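Local coordinates for protein peroxiredoxin PRX1, mitochondrial (Saccharomyces cerevisiae, PDB 5YKJ) that reduces hydroperoxides as a mitochondrial 1-Cys thiol peroxidase, its oxidised cysteine probably being recycled through the glutathione and thioredoxin systems, at residues A13-V17 with G18-F22; G122-K125 with T126-S129; F143-P146 with S147-R151; I184-P187 with S188-N191. All blocks are in the same frame, centred on the assembly; numbering follows the deposited sequence. Where two conformers were deposited one is given.

The four contacts come one after another along the chain, and each is a local bend. Contact 1 is the turn between strands 12-13 and 20-21. Contact 2 leads into strand 129-133, and contact 3 leaves strand 139-144. These two strands are antiparallel neighbours in the mixed sheet of the thioredoxin-like fold. Contacts 2 and 3 have centres about 10 Å apart and touch through S129 OG to T144 OG1 and R128 NE to Y145 O. Contact 4, beyond helix 153-169, has its centre about 43 Å from that of contact 1. Contacts 1 to 3 thus lie on the thioredoxin-like body, and contact 4 on the C-terminal domain of 1-Cys peroxiredoxins.

Contact 1: residues A13-V17 with G18-F22; sequences ADTTV and GKINF
The carbonyl oxygen of G18 takes two hydrogen bonds from T15. The stronger comes from T15 OG1, at 2.7 Å from G18 O; it lies in the carbonyl plane and uses a lone pair. The other, from T15 N, is weak. T15 OG1 also accepts from V17 N at 3.0 Å, which makes an ST turn. Chi1 of T15 (77°) allows both by setting OG1 between the backbone N and the carbonyl carbon. G18 N in turn bonds to T15 O at 3.0 Å and closes a type I turn. G18 has a positive phi of 99°, a region used mainly by glycine.

Beyond the turn, A13 and I20 form an antiparallel hydrogen-bonded pair. I20 N bonds to A13 O at 3.0 Å, and A13 N to I20 O. The I20 side chain lies across that of T15 at about a right angle, with I20 CG1 3.8 Å from T15 CG2. I20 CG2 also meets V17 CG2, at 4.0 Å. On the exposed flank, D14 and K19 run side by side. Their charged atoms, OD1 of D14 and NZ of K19, are 4.2 Å apart, too far for a salt bridge. Within the turn, T16 OG1 bonds to I96 N, at the start of strand 96-98. The whole is a beta hairpin with a type I turn at its tip, joining strands 12-13 and 20-21.

Contact 2: residues G122-K125 with T126-S129; sequences GSLK and TVRS
L124 and V127 close the turn that carries this contact. Among the hydrogen bonds, the direct one runs from V127 N to L124 O at 3.0 Å. It is fairly straight at the hydrogen (165°). It closes a type I turn from L124 to V127, which overlaps an earlier one from G122 to K125. The chain then bends again. R128 N makes a weak bond to T126 O across an inverse gamma turn centred on V127.

One water bridges the two halves. It donates to T126 OG1 at 3.0 Å and, more weakly, to S123 O. T126 OG1 also bonds to M110 O, so its hydroxyl serves two partners.

The apolar part is small. The side chains of L124 and V127 lie side by side and point the same way, with CD2 of L124 3.9 Å from CG2 of V127. CG2 of V127 also lies beside L124 O, at 3.6 Å. This methyl is anti to the carbonyl carbon of V127 (chi1 -177° places CG1 anti to the backbone N), which turns it back toward L124. Both residues are buried.

R128 touches K125 only through its aliphatic root: CG of R128 is 3.7 Å from K125 O. Its chain is bent at chi2 and chi3, and NH1 forms a salt bridge with E47, in helix 46-53.

V127 and R128 pack on strand 30-36, at S35 and H36. L124 meets R102 and N118 in loops. The segment thus brings the chain from helix 103-107 into strand 129-133 of the central sheet.

Contact 3: residues F143-P146 with S147-R151; sequences FTYP and STVGR
R151 lays its CG against two aromatic rings, and this is the inward, packed side of the contact. CG lies 4.0 Å from F143 CE1, at the edge of the F143 ring, and equally near CD2 of Y145. The guanidinium plane stands almost upright to the F143 ring, 83° apart. The R151 chain is extended from CG to NE, which carries the guanidinium past the rings. There NH2 bonds to S35 O and R128 O. The Y145 ring has F143 CE1 over one face, offset toward the rim. At its edge, in plane, sit V149 O and G150 O, both 3.8 Å from Y145 CD2.

One water fills the corner between the two halves. It accepts from R151 NE at 2.9 Å and from Y145 N, and donates to F143 O.

The outer side, by contrast, is exposed. V149 N bonds to P146 O at 3.1 Å and closes a type I turn from P146 to V149. On this side P146 CG lies 3.4 Å from T148 OG1 and 4.0 Å from V149 CG2. S147 OG bonds to a glycerol, probably from the crystallisation liquor.

Inward, R151 packs on F34 and H36 of strand 30-36 and on V130 of strand 129-133. R151 N bonds to E47 of helix 46-53. The turn carries the chain from strand 139-144, outermost in the sheet of this chain, toward helix 153-169.

Contact 4: residues I184-P187 with S188-N191; sequences IIPP and SVSN
The peptide group joining P186 to P187 has V189 N above it rather than at its edge. V189 N bonds to P186 O at 2.9 Å from 46° out of the carbonyl plane, so no lone pair is met squarely. This bond closes a type I turn from P186 to V189. P186 CB lies 4.0 Å from S188 OG. The phi of P187, -62°, suits the second position of a type I turn.

The apolar part belongs to I185 and V189, whose side chains cross at about a right angle. CG2 of I185 meets CB of V189 at 3.8 Å and CG1 of V189 at 3.9 Å. Chi1 of I185 (-59°) puts its CG2 anti to the backbone N, and this turns the methyl toward V189. CB of V189 also sits 3.3 Å from P186 O. I185 is buried, and it packs further on A194 and F198 of helix 191-198 and on T211 of strand 208-211.

After the turn the helix starts. S190 is its N-cap, with its side chain capping a backbone N, and E193 OE2 accepts from S190 N. This is consistent with a capping box. A proline-rich type I turn thus leads from strand 183-184 into helix 191-198 of the C-terminal domain of 1-Cys peroxiredoxins.

Contact 1: residues A13-V17 with G18-F22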
loop_
_atom_site.group_PDB
_atom_site.type_symbol
_atom_site.label_atom_id
_atom_site.label_comp_id
_atom_site.label_asym_id
_atom_site.label_seq_id
_atom_site.Cartn_x
_atom_site.Cartn_y
_atom_site.Cartn_z
ATOM N N ALA A 13 -6.885 -14.203 9.051
ATOM C CA ALA A 13 -6.022 -13.816 10.139
ATOM C C ALA A 13 -6.787 -13.220 11.288
ATOM O O ALA A 13 -7.838 -12.769 11.127
ATOM C CB ALA A 13 -5.028 -12.768 9.665
ATOM N N ASP A 14 -6.136 -13.251 12.435
ATOM C CA ASP A 14 -6.581 -12.599 13.635
ATOM C C ASP A 14 -5.990 -11.178 13.578
ATOM O O ASP A 14 -4.877 -10.999 13.228
ATOM C CB ASP A 14 -6.068 -13.338 14.860
ATOM C CG ASP A 14 -6.261 -14.813 14.743
ATOM O OD1 ASP A 14 -7.379 -15.242 14.987
ATOM O OD2 ASP A 14 -5.312 -15.538 14.334
ATOM N N THR A 15 -6.819 -10.212 13.907
ATOM C CA THR A 15 -6.444 -8.826 13.862
ATOM C C THR A 15 -7.082 -8.044 15.006
ATOM O O THR A 15 -7.884 -8.555 15.733
ATOM C CB THR A 15 -6.892 -8.128 12.562
ATOM O OG1 THR A 15 -8.269 -7.828 12.610
ATOM C CG2 THR A 15 -6.662 -9.017 11.356
ATOM N N THR A 16 -6.688 -6.784 15.071
ATOM C CA THR A 16 -7.156 -5.835 16.053
ATOM C C THR A 16 -8.622 -5.534 15.870
ATOM O O THR A 16 -9.184 -4.953 16.728
ATOM C CB THR A 16 -6.357 -4.513 16.076
ATOM O OG1 THR A 16 -6.336 -3.949 14.771
ATOM C CG2 THR A 16 -4.990 -4.708 16.604
ATOM N N VAL A 17 -9.197 -5.901 14.741
ATOM C CA VAL A 17 -10.640 -5.742 14.491
ATOM C C VAL A 17 -11.403 -7.049 14.485
ATOM O O VAL A 17 -12.514 -7.076 14.085
ATOM C CB VAL A 17 -11.035 -4.949 13.229
ATOM C CG1 VAL A 17 -10.272 -3.681 13.105
ATOM C CG2 VAL A 17 -11.029 -5.777 11.957
ATOM N N GLY A 18 -10.752 -8.096 14.934
ATOM C CA GLY A 18 -11.288 -9.431 14.950
ATOM C C GLY A 18 -10.790 -10.259 13.782
ATOM O O GLY A 18 -9.999 -9.801 13.017
ATOM N N LYS A 19 -11.255 -11.482 13.663
ATOM C CA LYS A 19 -10.861 -12.303 12.578
ATOM C C LYS A 19 -11.356 -11.761 11.236
ATOM O O LYS A 19 -12.457 -11.385 11.112
ATOM C CB LYS A 19 -11.348 -13.723 12.810
ATOM C CG LYS A 19 -10.720 -14.336 14.035
ATOM C CD LYS A 19 -11.004 -15.810 14.170
ATOM C CE LYS A 19 -10.209 -16.471 15.288
ATOM N NZ LYS A 19 -10.639 -17.892 15.420
ATOM N N ILE A 20 -10.483 -11.772 10.248
ATOM C CA ILE A 20 -10.818 -11.328 8.934
ATOM C C ILE A 20 -10.384 -12.310 7.865
ATOM O O ILE A 20 -9.601 -13.154 8.087
ATOM C CB ILE A 20 -10.224 -9.958 8.586
ATOM C CG1 ILE A 20 -8.739 -10.050 8.308
ATOM C CG2 ILE A 20 -10.541 -8.963 9.655
ATOM C CD1 ILE A 20 -8.178 -8.808 7.643
ATOM N N ASN A 21 -10.963 -12.125 6.701
ATOM C CA ASN A 21 -10.551 -12.778 5.496
ATOM C C ASN A 21 -10.075 -11.532 4.715
ATOM O O ASN A 21 -10.771 -10.622 4.625
ATOM C CB ASN A 21 -11.667 -13.478 4.790
ATOM C CG ASN A 21 -11.254 -13.951 3.426
ATOM O OD1 ASN A 21 -11.446 -13.303 2.460
ATOM N ND2 ASN A 21 -10.627 -15.065 3.407
ATOM N N PHE A 22 -8.869 -11.551 4.176
ATOM C CA PHE A 22 -8.329 -10.389 3.526
ATOM C C PHE A 22 -9.126 -9.852 2.365
ATOM O O PHE A 22 -9.351 -8.715 2.289
ATOM C CB PHE A 22 -6.905 -10.762 3.074
ATOM C CG PHE A 22 -6.070 -9.604 2.523
ATOM C CD1 PHE A 22 -5.892 -8.467 3.241
ATOM C CD2 PHE A 22 -5.451 -9.700 1.322
ATOM C CE1 PHE A 22 -5.175 -7.441 2.755
ATOM C CE2 PHE A 22 -4.683 -8.662 0.825
ATOM C CZ PHE A 22 -4.532 -7.540 1.564
#

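Contact 2: residues G122-K125 with T126-S129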
loop_
_atom_site.group_PDB
_atom_site.type_symbol
_atom_site.label_atom_id
_atom_site.label_comp_id
_atom_site.label_asym_id
_atom_site.label_seq_id
_atom_site.Cartn_x
_atom_site.Cartn_y
_atom_site.Cartn_z
ATOM N N GLY A 122 17.049 -10.635 14.309
ATOM C CA GLY A 122 17.349 -10.062 13.016
ATOM C C GLY A 122 16.740 -10.698 11.788
ATOM O O GLY A 122 16.823 -10.154 10.727
ATOM N N SER A 123 16.091 -11.832 11.970
ATOM C CA SER A 123 15.461 -12.523 10.866
ATOM C C SER A 123 14.206 -11.797 10.347
ATOM O O SER A 123 13.692 -12.122 9.337
ATOM C CB SER A 123 15.112 -13.987 11.221
ATOM O OG SER A 123 14.305 -14.051 12.352
ATOM N N LEU A 124 13.738 -10.807 11.076
ATOM C CA LEU A 124 12.516 -10.084 10.689
ATOM C C LEU A 124 12.679 -8.709 10.059
ATOM O O LEU A 124 11.747 -8.055 9.766
ATOM C CB LEU A 124 11.564 -9.962 11.883
ATOM C CG LEU A 124 11.048 -11.304 12.378
ATOM C CD1 LEU A 124 10.363 -11.197 13.725
ATOM C CD2 LEU A 124 10.075 -11.858 11.341
ATOM N N LYS A 125 13.918 -8.346 9.833
ATOM C CA LYS A 125 14.227 -7.042 9.304
ATOM C C LYS A 125 13.634 -6.820 7.940
ATOM O O LYS A 125 13.474 -5.720 7.563
ATOM C CB LYS A 125 15.741 -6.836 9.218
ATOM C CG LYS A 125 16.386 -6.711 10.570
ATOM C CD LYS A 125 17.889 -6.572 10.494
ATOM C CE LYS A 125 18.569 -7.799 9.920
ATOM N NZ LYS A 125 19.931 -8.161 10.466
ATOM N N THR A 126 13.360 -7.895 7.244
ATOM C CA THR A 126 12.790 -7.803 5.902
ATOM C C THR A 126 11.267 -7.672 5.860
ATOM O O THR A 126 10.710 -7.520 4.827
ATOM C CB THR A 126 13.242 -8.986 5.021
ATOM O OG1 THR A 126 13.010 -10.184 5.719
ATOM C CG2 THR A 126 14.698 -8.927 4.749
ATOM N N VAL A 127 10.644 -7.722 7.023
ATOM C CA VAL A 127 9.176 -7.616 7.086
ATOM C C VAL A 127 8.816 -6.143 7.096
ATOM O O VAL A 127 8.437 -5.591 8.044
ATOM C CB VAL A 127 8.627 -8.343 8.289
ATOM C CG1 VAL A 127 7.108 -8.282 8.268
ATOM C CG2 VAL A 127 9.060 -9.790 8.215
ATOM N N ARG A 128 9.041 -5.555 5.952
ATOM C CA ARG A 128 8.920 -4.137 5.784
ATOM C C ARG A 128 8.335 -3.655 4.465
ATOM O O ARG A 128 8.440 -2.523 4.154
ATOM C CB ARG A 128 10.320 -3.509 5.911
ATOM C CG ARG A 128 10.774 -3.210 7.315
ATOM C CD ARG A 128 9.950 -2.107 7.942
ATOM N NE ARG A 128 10.311 -0.790 7.451
ATOM C CZ ARG A 128 9.682 0.333 7.759
ATOM N NH1 ARG A 128 8.670 0.322 8.571
ATOM N NH2 ARG A 128 10.083 1.475 7.271
ATOM N N SER A 129 7.769 -4.565 3.724
ATOM C CA SER A 129 7.203 -4.193 2.454
ATOM C C SER A 129 5.839 -3.553 2.550
ATOM O O SER A 129 5.123 -3.790 3.424
ATOM C CB SER A 129 7.159 -5.387 1.497
ATOM O OG SER A 129 8.421 -5.920 1.300
HETATM O O HOH W 1 14.932 -12.405 6.195
#

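Contact 3: residues F143-P146 with S147-R151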
loop_
_atom_site.group_PDB
_atom_site.type_symbol
_atom_site.label_atom_id
_atom_site.label_comp_id
_atom_site.label_asym_id
_atom_site.label_seq_id
_atom_site.Cartn_x
_atom_site.Cartn_y
_atom_site.Cartn_z
ATOM N N PHE A 143 7.035 -1.441 -2.324
ATOM C CA PHE A 143 8.212 -0.779 -1.881
ATOM C C PHE A 143 8.650 -1.268 -0.513
ATOM O O PHE A 143 7.843 -1.540 0.315
ATOM C CB PHE A 143 8.133 0.727 -2.024
ATOM C CG PHE A 143 7.174 1.408 -1.135
ATOM C CD1 PHE A 143 7.570 1.840 0.098
ATOM C CD2 PHE A 143 5.900 1.677 -1.546
ATOM C CE1 PHE A 143 6.730 2.479 0.919
ATOM C CE2 PHE A 143 5.038 2.332 -0.721
ATOM C CZ PHE A 143 5.459 2.748 0.506
ATOM N N THR A 144 9.962 -1.378 -0.355
ATOM C CA THR A 144 10.547 -1.851 0.890
ATOM C C THR A 144 11.651 -0.970 1.436
ATOM O O THR A 144 12.694 -0.940 0.933
ATOM C CB THR A 144 11.033 -3.313 0.790
ATOM O OG1 THR A 144 10.067 -4.126 0.136
ATOM C CG2 THR A 144 11.321 -3.865 2.164
ATOM N N TYR A 145 11.318 -0.265 2.514
ATOM C CA TYR A 145 12.229 0.563 3.235
ATOM C C TYR A 145 12.603 -0.193 4.522
ATOM O O TYR A 145 11.841 -0.815 5.102
ATOM C CB TYR A 145 11.599 1.892 3.661
ATOM C CG TYR A 145 11.267 2.942 2.604
ATOM C CD1 TYR A 145 11.140 2.629 1.273
ATOM C CD2 TYR A 145 11.084 4.234 2.976
ATOM C CE1 TYR A 145 10.855 3.588 0.338
ATOM C CE2 TYR A 145 10.781 5.194 2.061
ATOM C CZ TYR A 145 10.657 4.851 0.738
ATOM O OH TYR A 145 10.328 5.774 -0.194
ATOM N N PRO A 146 13.882 -0.054 4.855
ATOM C CA PRO A 146 14.324 -0.721 6.047
ATOM C C PRO A 146 13.698 -0.060 7.355
ATOM O O PRO A 146 13.238 1.022 7.232
ATOM C CB PRO A 146 15.820 -0.520 6.090
ATOM C CG PRO A 146 16.011 0.760 5.389
ATOM C CD PRO A 146 14.940 0.806 4.311
ATOM N N SER A 147 13.652 -0.683 8.538
ATOM C CA SER A 147 12.953 -0.206 9.657
ATOM C C SER A 147 13.597 1.038 10.164
ATOM O O SER A 147 13.168 1.662 11.032
ATOM C CB SER A 147 12.981 -1.278 10.718
ATOM O OG SER A 147 14.289 -1.570 11.090
ATOM N N THR A 148 14.828 1.296 9.713
ATOM C CA THR A 148 15.648 2.488 10.032
ATOM C C THR A 148 15.202 3.789 9.354
ATOM O O THR A 148 15.518 4.830 9.789
ATOM C CB THR A 148 17.140 2.266 9.700
ATOM O OG1 THR A 148 17.246 1.894 8.336
ATOM C CG2 THR A 148 17.743 1.174 10.535
ATOM N N VAL A 149 14.497 3.649 8.250
ATOM C CA VAL A 149 14.042 4.749 7.431
ATOM C C VAL A 149 12.523 4.792 7.262
ATOM O O VAL A 149 11.954 3.999 6.636
ATOM C CB VAL A 149 14.678 4.667 6.011
ATOM C CG1 VAL A 149 14.171 5.779 5.088
ATOM C CG2 VAL A 149 16.177 4.707 6.091
ATOM N N GLY A 150 11.931 5.817 7.834
ATOM C CA GLY A 150 10.516 6.004 7.760
ATOM C C GLY A 150 10.063 6.303 6.353
ATOM O O GLY A 150 10.725 6.910 5.615
ATOM N N ARG A 151 8.868 5.830 6.082
ATOM C CA ARG A 151 8.238 5.971 4.785
ATOM C C ARG A 151 7.734 7.391 4.564
ATOM O O ARG A 151 7.923 8.253 5.367
ATOM C CB ARG A 151 7.124 4.948 4.607
ATOM C CG ARG A 151 7.585 3.509 4.700
ATOM C CD ARG A 151 6.454 2.577 5.174
ATOM N NE ARG A 151 6.823 1.165 5.185
ATOM C CZ ARG A 151 6.303 0.266 5.989
ATOM N NH1 ARG A 151 5.377 0.568 6.834
ATOM N NH2 ARG A 151 6.716 -0.967 5.908
HETATM O O HOH W 2 8.292 0.039 2.916
#

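Contact 4: residues I184-P187 with S188-N191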
loop_
_atom_site.group_PDB
_atom_site.type_symbol
_atom_site.label_atom_id
_atom_site.label_comp_id
_atom_site.label_asym_id
_atom_site.label_seq_id
_atom_site.Cartn_x
_atom_site.Cartn_y
_atom_site.Cartn_z
ATOM N N ILE A 184 0.676 11.391 -19.996
ATOM C CA ILE A 184 1.209 10.832 -21.206
ATOM C C ILE A 184 0.313 9.776 -21.850
ATOM O O ILE A 184 -0.248 8.996 -21.189
ATOM C CB ILE A 184 2.603 10.245 -20.946
ATOM C CG1 ILE A 184 3.587 11.307 -20.539
ATOM C CG2 ILE A 184 3.141 9.530 -22.163
ATOM C CD1 ILE A 184 4.732 10.786 -19.707
ATOM N N ILE A 185 0.203 9.814 -23.165
ATOM C CA ILE A 185 -0.611 8.881 -23.869
ATOM C C ILE A 185 0.204 7.627 -24.061
ATOM O O ILE A 185 1.256 7.692 -24.483
ATOM C CB ILE A 185 -1.103 9.498 -25.210
ATOM C CG1 ILE A 185 -1.887 10.755 -24.928
ATOM C CG2 ILE A 185 -1.983 8.520 -25.966
ATOM C CD1 ILE A 185 -2.226 11.567 -26.167
ATOM N N PRO A 186 -0.364 6.477 -23.704
ATOM C CA PRO A 186 0.364 5.239 -23.850
ATOM C C PRO A 186 0.678 4.977 -25.331
ATOM O O PRO A 186 -0.032 5.245 -26.207
ATOM C CB PRO A 186 -0.603 4.173 -23.304
ATOM C CG PRO A 186 -1.552 4.883 -22.472
ATOM C CD PRO A 186 -1.692 6.234 -23.131
ATOM N N PRO A 187 1.861 4.403 -25.528
ATOM C CA PRO A 187 2.333 4.105 -26.873
ATOM C C PRO A 187 1.463 3.130 -27.629
ATOM O O PRO A 187 1.486 3.132 -28.817
ATOM C CB PRO A 187 3.737 3.587 -26.700
ATOM C CG PRO A 187 4.003 3.522 -25.290
ATOM C CD PRO A 187 2.873 4.109 -24.513
ATOM N N SER A 188 0.690 2.341 -26.929
ATOM C CA SER A 188 -0.189 1.392 -27.576
ATOM C C SER A 188 -1.270 2.162 -28.322
ATOM O O SER A 188 -1.932 1.608 -29.145
ATOM C CB SER A 188 -0.798 0.428 -26.588
ATOM O OG SER A 188 -1.531 1.120 -25.649
ATOM N N VAL A 189 -1.412 3.446 -28.020
ATOM C CA VAL A 189 -2.413 4.288 -28.641
ATOM C C VAL A 189 -1.820 5.075 -29.815
ATOM O O VAL A 189 -0.995 5.877 -29.645
ATOM C CB VAL A 189 -3.018 5.295 -27.625
ATOM C CG1 VAL A 189 -4.028 6.209 -28.272
ATOM C CG2 VAL A 189 -3.682 4.553 -26.496
ATOM N N SER A 190 -2.351 4.835 -31.013
ATOM C CA SER A 190 -1.902 5.528 -32.208
ATOM C C SER A 190 -2.263 6.991 -32.177
ATOM O O SER A 190 -3.094 7.391 -31.452
ATOM C CB SER A 190 -2.513 4.880 -33.454
ATOM O OG SER A 190 -3.853 5.250 -33.609
ATOM N N ASN A 191 -1.593 7.783 -32.998
ATOM C CA ASN A 191 -1.873 9.190 -33.031
ATOM C C ASN A 191 -3.353 9.468 -33.389
ATOM O O ASN A 191 -3.920 10.317 -32.840
ATOM C CB ASN A 191 -0.924 9.924 -33.984
ATOM C CG ASN A 191 0.399 10.374 -33.316
ATOM O OD1 ASN A 191 0.829 9.850 -32.307
ATOM N ND2 ASN A 191 1.055 11.295 -33.957
#